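Local coordinates for protein tyrocidine synthetase 3 (Brevibacillus brevis, PDB 2JGP) that carries a peptidyl carrier domain and a condensation domain of a nonribosomal peptide synthetase, a pair that serves peptide-bond formation in the biosynthesis of the antibiotic tyrocidine, at residues Gln396-Leu399 / Asp400-His404; Phe390-Glu393 / Val394-Asn397; Ala13-Ala16 / Gln17-Gln21. All coordinates share one frame; numbering follows the deposited sequence.

Contact 1: Gln396-Leu399 / Asp400-His404. With NA (sodium ion), chain F.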
loop_
_atom_site.group_PDB
_atom_site.type_symbol
_atom_site.label_atom_id
_atom_site.label_comp_id
_atom_site.label_asym_id
_atom_site.label_seq_id
_atom_site.Cartn_x
_atom_site.Cartn_y
_atom_site.Cartn_z
ATOM N N GLN A 396 -10.297 -6.284 -14.100
ATOM C CA GLN A 396 -11.306 -7.073 -13.406
ATOM C C GLN A 396 -10.744 -7.728 -12.146
ATOM O O GLN A 396 -11.380 -7.708 -11.092
ATOM C CB GLN A 396 -11.886 -8.139 -14.347
ATOM C CG GLN A 396 -13.229 -8.694 -13.922
ATOM C CD GLN A 396 -14.265 -7.605 -13.653
ATOM O OE1 GLN A 396 -14.725 -7.446 -12.521
ATOM N NE2 GLN A 396 -14.593 -6.826 -14.669
ATOM N N ASN A 397 -9.555 -8.308 -12.265
ATOM C CA ASN A 397 -8.906 -8.952 -11.131
ATOM C C ASN A 397 -8.477 -7.946 -10.073
ATOM O O ASN A 397 -8.479 -8.258 -8.882
ATOM C CB ASN A 397 -7.713 -9.783 -11.609
ATOM C CG ASN A 397 -8.139 -11.010 -12.382
ATOM O OD1 ASN A 397 -9.203 -11.585 -12.122
ATOM N ND2 ASN A 397 -7.325 -11.413 -13.353
ATOM N N ALA A 398 -8.116 -6.741 -10.512
ATOM C CA ALA A 398 -7.740 -5.667 -9.593
ATOM C C ALA A 398 -8.950 -5.204 -8.790
ATOM O O ALA A 398 -8.890 -5.109 -7.562
ATOM C CB ALA A 398 -7.125 -4.505 -10.352
ATOM N N LEU A 399 -10.049 -4.937 -9.484
ATOM C CA LEU A 399 -11.283 -4.533 -8.828
ATOM C C LEU A 399 -11.768 -5.612 -7.859
ATOM O O LEU A 399 -12.177 -5.297 -6.748
ATOM C CB LEU A 399 -12.369 -4.224 -9.861
ATOM C CG LEU A 399 -12.136 -2.963 -10.704
ATOM C CD1 LEU A 399 -13.196 -2.845 -11.791
ATOM C CD2 LEU A 399 -12.138 -1.730 -9.811
ATOM N N ASP A 400 -11.706 -6.873 -8.282
ATOM C CA ASP A 400 -12.083 -7.999 -7.422
ATOM C C ASP A 400 -11.182 -8.046 -6.193
ATOM O O ASP A 400 -11.657 -8.265 -5.081
ATOM C CB ASP A 400 -11.996 -9.330 -8.179
ATOM C CG ASP A 400 -13.077 -9.489 -9.240
ATOM O OD1 ASP A 400 -14.053 -8.708 -9.246
ATOM O OD2 ASP A 400 -12.950 -10.408 -10.081
ATOM N N ALA A 401 -9.885 -7.829 -6.399
ATOM C CA ALA A 401 -8.915 -7.809 -5.304
ATOM C C ALA A 401 -9.224 -6.689 -4.315
ATOM O O ALA A 401 -9.265 -6.917 -3.105
ATOM C CB ALA A 401 -7.499 -7.658 -5.859
ATOM N N TYR A 402 -9.454 -5.485 -4.833
ATOM C CA TYR A 402 -9.795 -4.341 -3.983
ATOM C C TYR A 402 -11.108 -4.579 -3.227
ATOM O O TYR A 402 -11.227 -4.202 -2.060
ATOM C CB TYR A 402 -9.898 -3.046 -4.793
ATOM C CG TYR A 402 -8.643 -2.659 -5.559
ATOM C CD1 TYR A 402 -8.735 -1.949 -6.752
ATOM C CD2 TYR A 402 -7.373 -3.017 -5.109
ATOM C CE1 TYR A 402 -7.596 -1.595 -7.474
ATOM C CE2 TYR A 402 -6.229 -2.661 -5.827
ATOM C CZ TYR A 402 -6.354 -1.954 -7.003
ATOM O OH TYR A 402 -5.234 -1.607 -7.726
ATOM N N GLY A 403 -12.069 -5.221 -3.886
ATOM C CA GLY A 403 -13.335 -5.585 -3.247
ATOM C C GLY A 403 -13.189 -6.626 -2.143
ATOM O O GLY A 403 -14.083 -6.787 -1.313
ATOM N N HIS A 404 -12.072 -7.345 -2.143
ATOM C CA HIS A 404 -11.814 -8.359 -1.132
ATOM C C HIS A 404 -10.513 -8.102 -0.388
ATOM O O HIS A 404 -9.848 -9.036 0.052
ATOM C CB HIS A 404 -11.836 -9.735 -1.779
ATOM C CG HIS A 404 -13.163 -10.070 -2.378
ATOM N ND1 HIS A 404 -13.528 -9.660 -3.642
ATOM C CD2 HIS A 404 -14.234 -10.719 -1.867
ATOM C CE1 HIS A 404 -14.761 -10.069 -3.893
ATOM N NE2 HIS A 404 -15.210 -10.711 -2.830
HETATM NA NA NA F . -15.257 -6.662 -10.534
HETATM O O HOH W 1 -10.896 -12.025 -9.791
HETATM O O HOH W 2 -16.673 -5.160 -11.639
HETATM O O HOH W 3 -15.074 -6.296 -8.470
#
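Gln396 and Asp400, one turn apart on helix 387-403 of the condensation domain, reach the same sodium ion from an i, i+4 pair of side chains. The amide oxygen Gln396 OE1 lies 2.2 Å from the sodium, while the carboxylate oxygen Asp400 OD1 stands further back, at 2.7 Å from it. Waters 2 and 3 complete the four oxygens found around the metal, two from protein and two from water. The amide and carboxylate planes are turned 51° against each other, and OE1 and OD1 converge on the cation without bonding to one another.

Gln396 has CG anti to its backbone nitrogen (chi1 -160°) and then bends at chi2, which brings OE1 forward along the helix toward the Asp400 carboxylate. Asp400 keeps CG beside its own nitrogen, with the carboxylate folded back over the carbonyl of Gln396. Asp400 OD1 and OD2 lie 3.4 and 3.3 Å from Gln396 O, pairs of acceptors whose mutual repulsion the sodium would probably offset in part. Asp400 OD2 also accepts a hydrogen bond from water 1, 2.6 Å away, and the same water donates to Asn397 OD1, which ties the carboxylate to a third residue of the turn.

Beneath the ligands, Asp400 N donates to Gln396 O in the regular helical pattern. On another side of the helix, the Tyr402 ring lies with one face over Ala398 O, and Ala401 packs on strand 373-379 and on Trp276. His404, whose ring is stacked with Tyr275, donates from ND1 to Asp400 O at 2.7 Å, with that oxygen in the imidazole plane.

Contact 2: Phe390-Glu393 / Val394-Asn397. With NA (sodium ion), chain F.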
loop_
_atom_site.group_PDB
_atom_site.type_symbol
_atom_site.label_atom_id
_atom_site.label_comp_id
_atom_site.label_asym_id
_atom_site.label_seq_id
_atom_site.Cartn_x
_atom_site.Cartn_y
_atom_site.Cartn_z
ATOM N N PHE A 390 -6.415 -8.770 -22.291
ATOM C CA PHE A 390 -5.591 -9.055 -21.111
ATOM C C PHE A 390 -5.678 -7.914 -20.098
ATOM O O PHE A 390 -5.837 -8.148 -18.892
ATOM C CB PHE A 390 -4.126 -9.291 -21.489
ATOM C CG PHE A 390 -3.231 -9.486 -20.298
ATOM C CD1 PHE A 390 -3.413 -10.577 -19.457
ATOM C CD2 PHE A 390 -2.234 -8.565 -19.992
ATOM C CE1 PHE A 390 -2.602 -10.758 -18.344
ATOM C CE2 PHE A 390 -1.422 -8.740 -18.879
ATOM C CZ PHE A 390 -1.608 -9.838 -18.053
ATOM N N LEU A 391 -5.579 -6.682 -20.594
ATOM C CA LEU A 391 -5.709 -5.504 -19.739
ATOM C C LEU A 391 -7.058 -5.472 -19.017
ATOM O O LEU A 391 -7.140 -5.071 -17.860
ATOM C CB LEU A 391 -5.514 -4.218 -20.550
ATOM C CG LEU A 391 -5.800 -2.906 -19.802
ATOM C CD1 LEU A 391 -4.899 -2.766 -18.582
ATOM C CD2 LEU A 391 -5.658 -1.706 -20.729
ATOM N N GLN A 392 -8.119 -5.878 -19.705
ATOM C CA GLN A 392 -9.421 -5.963 -19.070
ATOM C C GLN A 392 -9.455 -7.039 -17.991
ATOM O O GLN A 392 -10.143 -6.879 -16.989
ATOM C CB GLN A 392 -10.512 -6.205 -20.111
ATOM C CG GLN A 392 -10.716 -5.018 -21.038
ATOM C CD GLN A 392 -11.140 -3.756 -20.296
ATOM O OE1 GLN A 392 -12.036 -3.792 -19.450
ATOM N NE2 GLN A 392 -10.484 -2.635 -20.603
ATOM N N GLU A 393 -8.711 -8.127 -18.187
ATOM C CA GLU A 393 -8.584 -9.145 -17.143
ATOM C C GLU A 393 -7.879 -8.565 -15.920
ATOM O O GLU A 393 -8.316 -8.777 -14.786
ATOM C CB GLU A 393 -7.840 -10.376 -17.659
ATOM C CG GLU A 393 -8.550 -11.107 -18.786
ATOM C CD GLU A 393 -7.785 -12.323 -19.261
ATOM O OE1 GLU A 393 -6.631 -12.521 -18.819
ATOM O OE2 GLU A 393 -8.337 -13.072 -20.085
ATOM N N VAL A 394 -6.800 -7.822 -16.163
ATOM C CA VAL A 394 -6.044 -7.139 -15.101
ATOM C C VAL A 394 -6.929 -6.170 -14.325
ATOM O O VAL A 394 -6.878 -6.125 -13.094
ATOM C CB VAL A 394 -4.812 -6.377 -15.667
ATOM C CG1 VAL A 394 -4.141 -5.526 -14.584
ATOM C CG2 VAL A 394 -3.806 -7.359 -16.266
ATOM N N LYS A 395 -7.757 -5.416 -15.041
ATOM C CA LYS A 395 -8.696 -4.497 -14.403
ATOM C C LYS A 395 -9.693 -5.245 -13.532
ATOM O O LYS A 395 -9.921 -4.872 -12.379
ATOM C CB LYS A 395 -9.461 -3.692 -15.453
ATOM C CG LYS A 395 -10.648 -2.923 -14.895
ATOM C CD LYS A 395 -11.458 -2.276 -15.998
ATOM C CE LYS A 395 -12.596 -1.453 -15.426
ATOM N NZ LYS A 395 -13.302 -0.696 -16.491
ATOM N N GLN A 396 -10.297 -6.284 -14.100
ATOM C CA GLN A 396 -11.306 -7.073 -13.406
ATOM C C GLN A 396 -10.744 -7.728 -12.146
ATOM O O GLN A 396 -11.380 -7.708 -11.092
ATOM C CB GLN A 396 -11.886 -8.139 -14.347
ATOM C CG GLN A 396 -13.229 -8.694 -13.922
ATOM C CD GLN A 396 -14.265 -7.605 -13.653
ATOM O OE1 GLN A 396 -14.725 -7.446 -12.521
ATOM N NE2 GLN A 396 -14.593 -6.826 -14.669
ATOM N N ASN A 397 -9.555 -8.308 -12.265
ATOM C CA ASN A 397 -8.906 -8.952 -11.131
ATOM C C ASN A 397 -8.477 -7.946 -10.073
ATOM O O ASN A 397 -8.479 -8.258 -8.882
ATOM C CB ASN A 397 -7.713 -9.783 -11.609
ATOM C CG ASN A 397 -8.139 -11.010 -12.382
ATOM O OD1 ASN A 397 -9.203 -11.585 -12.122
ATOM N ND2 ASN A 397 -7.325 -11.413 -13.353
HETATM NA NA NA F . -15.257 -6.662 -10.534
HETATM O O HOH W 4 -13.231 -1.437 -18.960
HETATM O O HOH W 2 -16.673 -5.160 -11.639
HETATM O O HOH W 3 -15.074 -6.296 -8.470
#
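Val394 lays its CG2 methyl over one face of the Phe390 ring, 4.0 Å from the ring centroid and 20° off the normal, a CH-pi contact displaced toward the rim carrying CE2 and CZ. The phenylalanine meets it by setting CG anti to its backbone nitrogen (chi1 176°), which carries the ring forward along the helix to the methyl one turn on. Both side chains also touch Asn379 of strand 373-379, and helix 329-345 covers them through Asn338 and Ala335.

Gln392 and Lys395 make a different kind of pair. They run side by side in the same direction, and Gln392 OE1 comes to 3.8 Å from Lys395 CD. Water 4 joins their ends: it donates to Gln392 OE1 at 2.7 Å and accepts from Lys395 NZ at 2.6 Å. The fully extended chain of the buried lysine takes its ammonium on to Gly326 O and the hydroxyl of Tyr4, while Gln392 NE2 donates to Thr325 O.

Glu393, partly exposed like Gln392, is directed elsewhere and forms a salt bridge with Lys385. Glu393 O accepts the N-H of Asn397 at 2.8 Å from N, and the Asn397 side chain folds over the same oxygen without a well-angled bond from ND2. The whole is a length of helix 387-403 of the condensation domain, packed through Phe390 and Val394 against a strand and a neighbouring helix.

Contact 3: Ala13-Ala16 / Gln17-Gln21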
loop_
_atom_site.group_PDB
_atom_site.type_symbol
_atom_site.label_atom_id
_atom_site.label_comp_id
_atom_site.label_asym_id
_atom_site.label_seq_id
_atom_site.Cartn_x
_atom_site.Cartn_y
_atom_site.Cartn_z
ATOM N N ALA A 13 -16.508 -0.165 -6.195
ATOM C CA ALA A 13 -16.083 -1.411 -6.840
ATOM C C ALA A 13 -17.003 -2.578 -6.475
ATOM O O ALA A 13 -17.467 -3.295 -7.351
ATOM C CB ALA A 13 -14.643 -1.740 -6.465
ATOM N N ARG A 14 -17.275 -2.751 -5.183
ATOM C CA ARG A 14 -18.121 -3.845 -4.713
ATOM C C ARG A 14 -19.526 -3.767 -5.304
ATOM O O ARG A 14 -20.056 -4.751 -5.808
ATOM C CB ARG A 14 -18.199 -3.843 -3.182
ATOM C CG ARG A 14 -16.911 -4.284 -2.516
ATOM C CD ARG A 14 -16.936 -4.068 -1.021
ATOM N NE ARG A 14 -15.754 -4.667 -0.407
ATOM C CZ ARG A 14 -15.258 -4.322 0.778
ATOM N NH1 ARG A 14 -15.838 -3.385 1.517
ATOM N NH2 ARG A 14 -14.167 -4.922 1.227
ATOM N N LEU A 15 -20.117 -2.581 -5.243
ATOM C CA LEU A 15 -21.459 -2.370 -5.763
ATOM C C LEU A 15 -21.537 -2.596 -7.263
ATOM O O LEU A 15 -22.450 -3.274 -7.739
ATOM C CB LEU A 15 -21.947 -0.954 -5.443
ATOM C CG LEU A 15 -22.457 -0.745 -4.017
ATOM C CD1 LEU A 15 -22.511 0.756 -3.671
ATOM C CD2 LEU A 15 -23.830 -1.396 -3.840
ATOM N N ALA A 16 -20.586 -2.029 -8.000
ATOM C CA ALA A 16 -20.578 -2.117 -9.458
ATOM C C ALA A 16 -20.553 -3.568 -9.901
ATOM O O ALA A 16 -21.257 -3.940 -10.826
ATOM C CB ALA A 16 -19.388 -1.369 -10.028
ATOM N N GLN A 17 -19.726 -4.368 -9.228
ATOM C CA GLN A 17 -19.621 -5.810 -9.474
ATOM C C GLN A 17 -20.961 -6.518 -9.270
ATOM O O GLN A 17 -21.376 -7.324 -10.103
ATOM C CB GLN A 17 -18.532 -6.399 -8.563
ATOM C CG GLN A 17 -18.640 -7.888 -8.208
ATOM C CD GLN A 17 -19.134 -8.145 -6.771
ATOM O OE1 GLN A 17 -18.850 -7.382 -5.811
ATOM N NE2 GLN A 17 -19.861 -9.233 -6.615
ATOM N N VAL A 18 -21.629 -6.219 -8.161
ATOM C CA VAL A 18 -22.940 -6.784 -7.878
ATOM C C VAL A 18 -23.994 -6.368 -8.916
ATOM O O VAL A 18 -24.767 -7.205 -9.373
ATOM C CB VAL A 18 -23.410 -6.444 -6.445
ATOM C CG1 VAL A 18 -24.879 -6.787 -6.266
ATOM C CG2 VAL A 18 -22.556 -7.210 -5.416
ATOM N N TRP A 19 -24.013 -5.093 -9.306
ATOM C CA TRP A 19 -24.977 -4.628 -10.311
ATOM C C TRP A 19 -24.782 -5.337 -11.649
ATOM O O TRP A 19 -25.751 -5.707 -12.305
ATOM C CB TRP A 19 -24.858 -3.125 -10.543
ATOM C CG TRP A 19 -25.414 -2.263 -9.452
ATOM C CD1 TRP A 19 -25.582 -2.595 -8.134
ATOM C CD2 TRP A 19 -25.824 -0.894 -9.575
ATOM N NE1 TRP A 19 -26.084 -1.526 -7.441
ATOM C CE2 TRP A 19 -26.244 -0.468 -8.300
ATOM C CE3 TRP A 19 -25.883 0.009 -10.644
ATOM C CZ2 TRP A 19 -26.716 0.826 -8.057
ATOM C CZ3 TRP A 19 -26.352 1.296 -10.403
ATOM C CH2 TRP A 19 -26.761 1.689 -9.118
ATOM N N GLU A 20 -23.527 -5.497 -12.057
ATOM C CA GLU A 20 -23.206 -6.195 -13.306
ATOM C C GLU A 20 -23.753 -7.621 -13.307
ATOM O O GLU A 20 -24.340 -8.064 -14.291
ATOM C CB GLU A 20 -21.696 -6.212 -13.536
ATOM C CG GLU A 20 -21.126 -4.848 -13.882
ATOM C CD GLU A 20 -19.611 -4.784 -13.774
ATOM O OE1 GLU A 20 -19.040 -3.756 -14.194
ATOM O OE2 GLU A 20 -18.996 -5.754 -13.277
ATOM N N GLN A 21 -23.572 -8.325 -12.197
ATOM C CA GLN A 21 -24.091 -9.689 -12.062
ATOM C C GLN A 21 -25.615 -9.736 -12.059
ATOM O O GLN A 21 -26.223 -10.536 -12.783
ATOM C CB GLN A 21 -23.558 -10.331 -10.782
ATOM C CG GLN A 21 -22.052 -10.575 -10.794
ATOM C CD GLN A 21 -21.596 -11.399 -11.990
ATOM O OE1 GLN A 21 -20.687 -10.999 -12.723
ATOM N NE2 GLN A 21 -22.233 -12.545 -12.202
#
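Four successive i to i+4 backbone bonds, from Gln17 N to Ala13 O through to Glu20 N to Ala16 O, bind Ala13-Ala16 to Gln17-Gln21 as regular alpha helix. Their lengths run from 2.9 Å for Trp19 N to Leu15 O to 3.2 Å for Val18 N to Arg14 O. This is helix 10-23, the first helix of the peptidyl carrier domain, whose four-helix bundle is made here by helices 10-23, 41-55, 61-66 and 70-79.

Its inward side is apolar. Leu15 and Trp19, one turn apart, set their side chains next to each other, and the closest atoms, Leu15 CD2 and Trp19 NE1, are 4.3 Å apart. With CG beside its backbone nitrogen (chi1 -74°), Trp19 turns the pyrrole part of the indole back along the helix, and CD1 comes to 3.2 Å from Leu15 O, obliquely to the ring. The indole nitrogen is buried and has no polar partner in the model. Helix 70-79 covers both residues at Ile70, and Phe34 meets the indole edge-to-face. Val18, a turn on from Arg14, rests its CG2 methyl 3.5 Å from Arg14 O, and Gln17 CB lies at the same distance, 3.5 Å, from Ala13 O.

The polar chains leave the helix elsewhere. Arg14 extends away from Gln17-Gln21 toward the condensation domain, where it donates from NE to Gly403 O and forms a salt bridge with Asp406. Glu20 OE1 accepts the backbone N-H of Val28. With CG beside its backbone nitrogen (chi1 -70°), Glu20 runs back along the helix as an extended chain; this puts Glu20 CG 3.2 Å from Ala16 O, the carbonyl oxygen that also accepts the N-H of Glu20.

Contacts 1 and 2 are overlapping lengths of helix 387-403 in the condensation domain and share Gln396 and Asn397, whereas contact 3 lies on the first helix of the carrier domain. Contact 3 is the most buried; the other two are partly buried, with apolar residues turned inward. Their chemistry differs accordingly: contact 1 carries a metal site and a water bridge, contact 2 combines a CH-pi pair with a water-linked polar pair, and contact 3 rests on backbone bonds within the helix, its apolar side chains packing on the rest of the carrier domain. Contacts 1 and 3 meet across the domains, where Leu399 CD2 packs on Ala13 CB at 4.2 Å. Contacts 2 and 3 do not touch.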